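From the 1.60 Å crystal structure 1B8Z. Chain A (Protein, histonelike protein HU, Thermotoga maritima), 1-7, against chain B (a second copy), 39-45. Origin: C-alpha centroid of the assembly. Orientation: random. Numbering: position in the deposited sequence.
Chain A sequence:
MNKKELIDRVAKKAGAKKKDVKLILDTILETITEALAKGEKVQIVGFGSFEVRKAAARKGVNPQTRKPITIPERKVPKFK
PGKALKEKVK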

# COMPACT_ATOMS: atom_id res chain seq x y z
N MET A 1 4.01 -13.56 -2.45
CA MET A 1 2.66 -13.19 -2.98
C MET A 1 2.75 -12.13 -4.05
O MET A 1 3.59 -11.25 -3.90
CB MET A 1 1.90 -12.66 -1.75
CG MET A 1 0.59 -11.97 -1.99
SD MET A 1 -0.14 -11.40 -0.46
CE MET A 1 0.24 -12.66 0.72
N ASN A 2 1.98 -12.18 -5.13
CA ASN A 2 1.92 -11.16 -6.14
C ASN A 2 0.62 -10.34 -5.96
O ASN A 2 -0.14 -10.58 -5.01
CB ASN A 2 2.02 -11.64 -7.59
CG ASN A 2 0.94 -12.62 -7.97
OD1 ASN A 2 -0.12 -12.75 -7.35
ND2 ASN A 2 1.23 -13.37 -9.05
N LYS A 3 0.44 -9.35 -6.81
CA LYS A 3 -0.71 -8.43 -6.70
C LYS A 3 -2.02 -9.15 -6.78
O LYS A 3 -2.96 -8.86 -6.04
CB LYS A 3 -0.58 -7.36 -7.79
CG LYS A 3 -1.68 -6.29 -7.69
CD LYS A 3 -1.49 -5.34 -8.87
CE LYS A 3 -2.56 -4.26 -8.87
NZ LYS A 3 -2.34 -3.31 -10.01
N LYS A 4 -2.12 -10.15 -7.67
CA LYS A 4 -3.39 -10.89 -7.81
C LYS A 4 -3.74 -11.59 -6.52
O LYS A 4 -4.91 -11.57 -6.08
CB LYS A 4 -3.26 -11.91 -8.95
CG LYS A 4 -4.55 -12.70 -9.15
N GLU A 5 -2.75 -12.22 -5.88
CA GLU A 5 -3.01 -12.97 -4.67
C GLU A 5 -3.37 -12.00 -3.53
O GLU A 5 -4.20 -12.31 -2.67
CB GLU A 5 -1.80 -13.83 -4.29
CG GLU A 5 -2.06 -14.65 -3.05
CD GLU A 5 -0.95 -15.57 -2.62
OE1 GLU A 5 0.24 -15.22 -2.75
OE2 GLU A 5 -1.30 -16.67 -2.13
N LEU A 6 -2.69 -10.85 -3.54
CA LEU A 6 -3.02 -9.82 -2.54
C LEU A 6 -4.48 -9.41 -2.68
O LEU A 6 -5.19 -9.30 -1.65
CB LEU A 6 -2.06 -8.62 -2.72
CG LEU A 6 -2.35 -7.38 -1.85
CD1 LEU A 6 -2.20 -7.68 -0.37
CD2 LEU A 6 -1.42 -6.23 -2.27
N ILE A 7 -4.95 -9.16 -3.88
CA ILE A 7 -6.34 -8.76 -4.12
C ILE A 7 -7.29 -9.86 -3.63
O ILE A 7 -8.27 -9.55 -2.96
CB ILE A 7 -6.57 -8.46 -5.60
CG1 ILE A 7 -5.88 -7.10 -5.92
CG2 ILE A 7 -8.05 -8.38 -5.94
CD1 ILE A 7 -5.75 -6.91 -7.42
N GLY B 39 7.66 -14.30 6.71
CA GLY B 39 8.80 -14.24 5.84
C GLY B 39 8.51 -14.25 4.35
O GLY B 39 9.43 -14.42 3.53
N GLU B 40 7.26 -14.03 3.95
CA GLU B 40 6.89 -14.04 2.55
C GLU B 40 7.20 -12.68 1.91
O GLU B 40 7.33 -11.67 2.63
CB GLU B 40 5.42 -14.39 2.33
CG GLU B 40 5.04 -15.69 3.02
CD GLU B 40 3.61 -16.13 2.81
OE1 GLU B 40 2.78 -15.31 2.37
OE2 GLU B 40 3.34 -17.33 3.10
N LYS B 41 7.32 -12.67 0.60
CA LYS B 41 7.54 -11.39 -0.10
C LYS B 41 6.19 -10.94 -0.65
O LYS B 41 5.28 -11.76 -0.85
CB LYS B 41 8.59 -11.66 -1.16
CG LYS B 41 8.54 -10.93 -2.47
CD LYS B 41 9.67 -11.41 -3.38
CE LYS B 41 10.54 -10.23 -3.79
NZ LYS B 41 11.86 -10.68 -4.32
N VAL B 42 6.01 -9.63 -0.75
CA VAL B 42 4.77 -9.09 -1.33
C VAL B 42 5.24 -8.27 -2.52
O VAL B 42 5.75 -7.15 -2.36
CB VAL B 42 3.87 -8.27 -0.40
CG1 VAL B 42 2.65 -7.77 -1.16
CG2 VAL B 42 3.48 -9.14 0.80
N GLN B 43 5.06 -8.80 -3.72
CA GLN B 43 5.54 -8.17 -4.95
C GLN B 43 4.39 -7.58 -5.71
O GLN B 43 3.45 -8.30 -6.06
CB GLN B 43 6.23 -9.25 -5.81
CG GLN B 43 6.99 -8.64 -6.98
CD GLN B 43 8.41 -9.18 -7.06
OE1 GLN B 43 8.69 -10.32 -6.66
NE2 GLN B 43 9.33 -8.37 -7.58
N ILE B 44 4.38 -6.26 -5.89
CA ILE B 44 3.28 -5.62 -6.59
C ILE B 44 3.83 -5.03 -7.88
O ILE B 44 4.54 -4.02 -7.85
CB ILE B 44 2.65 -4.48 -5.76
CG1 ILE B 44 2.09 -5.08 -4.47
CG2 ILE B 44 1.57 -3.76 -6.55
CD1 ILE B 44 1.73 -4.06 -3.40
N VAL B 45 3.50 -5.67 -8.99
CA VAL B 45 4.01 -5.14 -10.28
C VAL B 45 3.63 -3.70 -10.50
O VAL B 45 2.54 -3.22 -10.18
CB VAL B 45 3.55 -6.08 -11.41
CG1 VAL B 45 3.55 -5.44 -12.79
CG2 VAL B 45 4.53 -7.26 -11.41
O HOH W 1 3.57 -15.50 -0.48
O HOH W 2 2.43 -8.43 -9.07
O HOH W 3 0.27 -2.02 -9.82

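The N-terminus of chain A docks onto a strand of chain B through two backbone hydrogen bonds, the helix that follows adds a small apolar patch, and three waters bridge the two chains, so that main-chain pairing, apolar packing and water bridges share the contact.

The backbone sets the register. M1(A) lies beside V42(B), N2(A) beside Q43(B) and K3(A) beside I44(B), with CA atoms about 4.9 Å apart. The terminal nitrogen, M1(A) N, donates to K41(B) O at 2.7 Å, and Q43(B) N donates to M1(A) O at 2.9 Å in a nearly straight bond. Between these two, V42(B) CA makes a CA-H...O contact of 3.6 Å with M1(A) O, and further along N2(A) CA makes a shorter one, 3.2 Å, to Q43(B) O. Because these bonds use main-chain atoms, they place few demands on the side chains of K41(B) and Q43(B), whose ends lead away from chain A.

The pairing stops where the helix starts. K3(A) N lies 3.3 Å from Q43(B) O, but at a poor angle for a hydrogen bond; it donates instead to water 2 at 3.1 Å, and V45(B) N donates to the same water at 3.0 Å. N2(A) suits this junction: with chi1 in the p well its OD1 turns back to accept from E5(A) N at 3.1 Å, capping the helix, while its carbonyl oxygen accepts from L6(A) N at 3.0 Å.

M1(A) has the largest covered area, 97 of the 400 Å² buried in total. Its CB points toward chain B, and the flexible thioether brings SD to 4.4 Å from V42(B) CG2 and CE to 4.0 Å from E40(B) OE1. Within the helix, L6(A) also points its CB toward the strand; its CD2 lies 4.0 Å from I44(B) CD1 and 4.5 Å from V42(B) CG1. Branched V42(B) and I44(B), alternate residues in the strand, thus offer methyl groups to one leucine methyl, and all three residues are buried.

K3(A) serves two purposes. Its fully extended chain, t at every chi, lays CD 4.2 Å from I44(B) CG2 and carries NZ out to water 3, 2.9 Å away, which donates to V45(B) O at 2.6 Å. At the other end, water 1 accepts from M1(A) N at 2.8 Å and donates weakly to E40(B) OE1 at 3.0 Å, so the acidic side chain reaches the terminal amine through solvent. K4(A) and I7(A), by contrast, are out of reach of the strand.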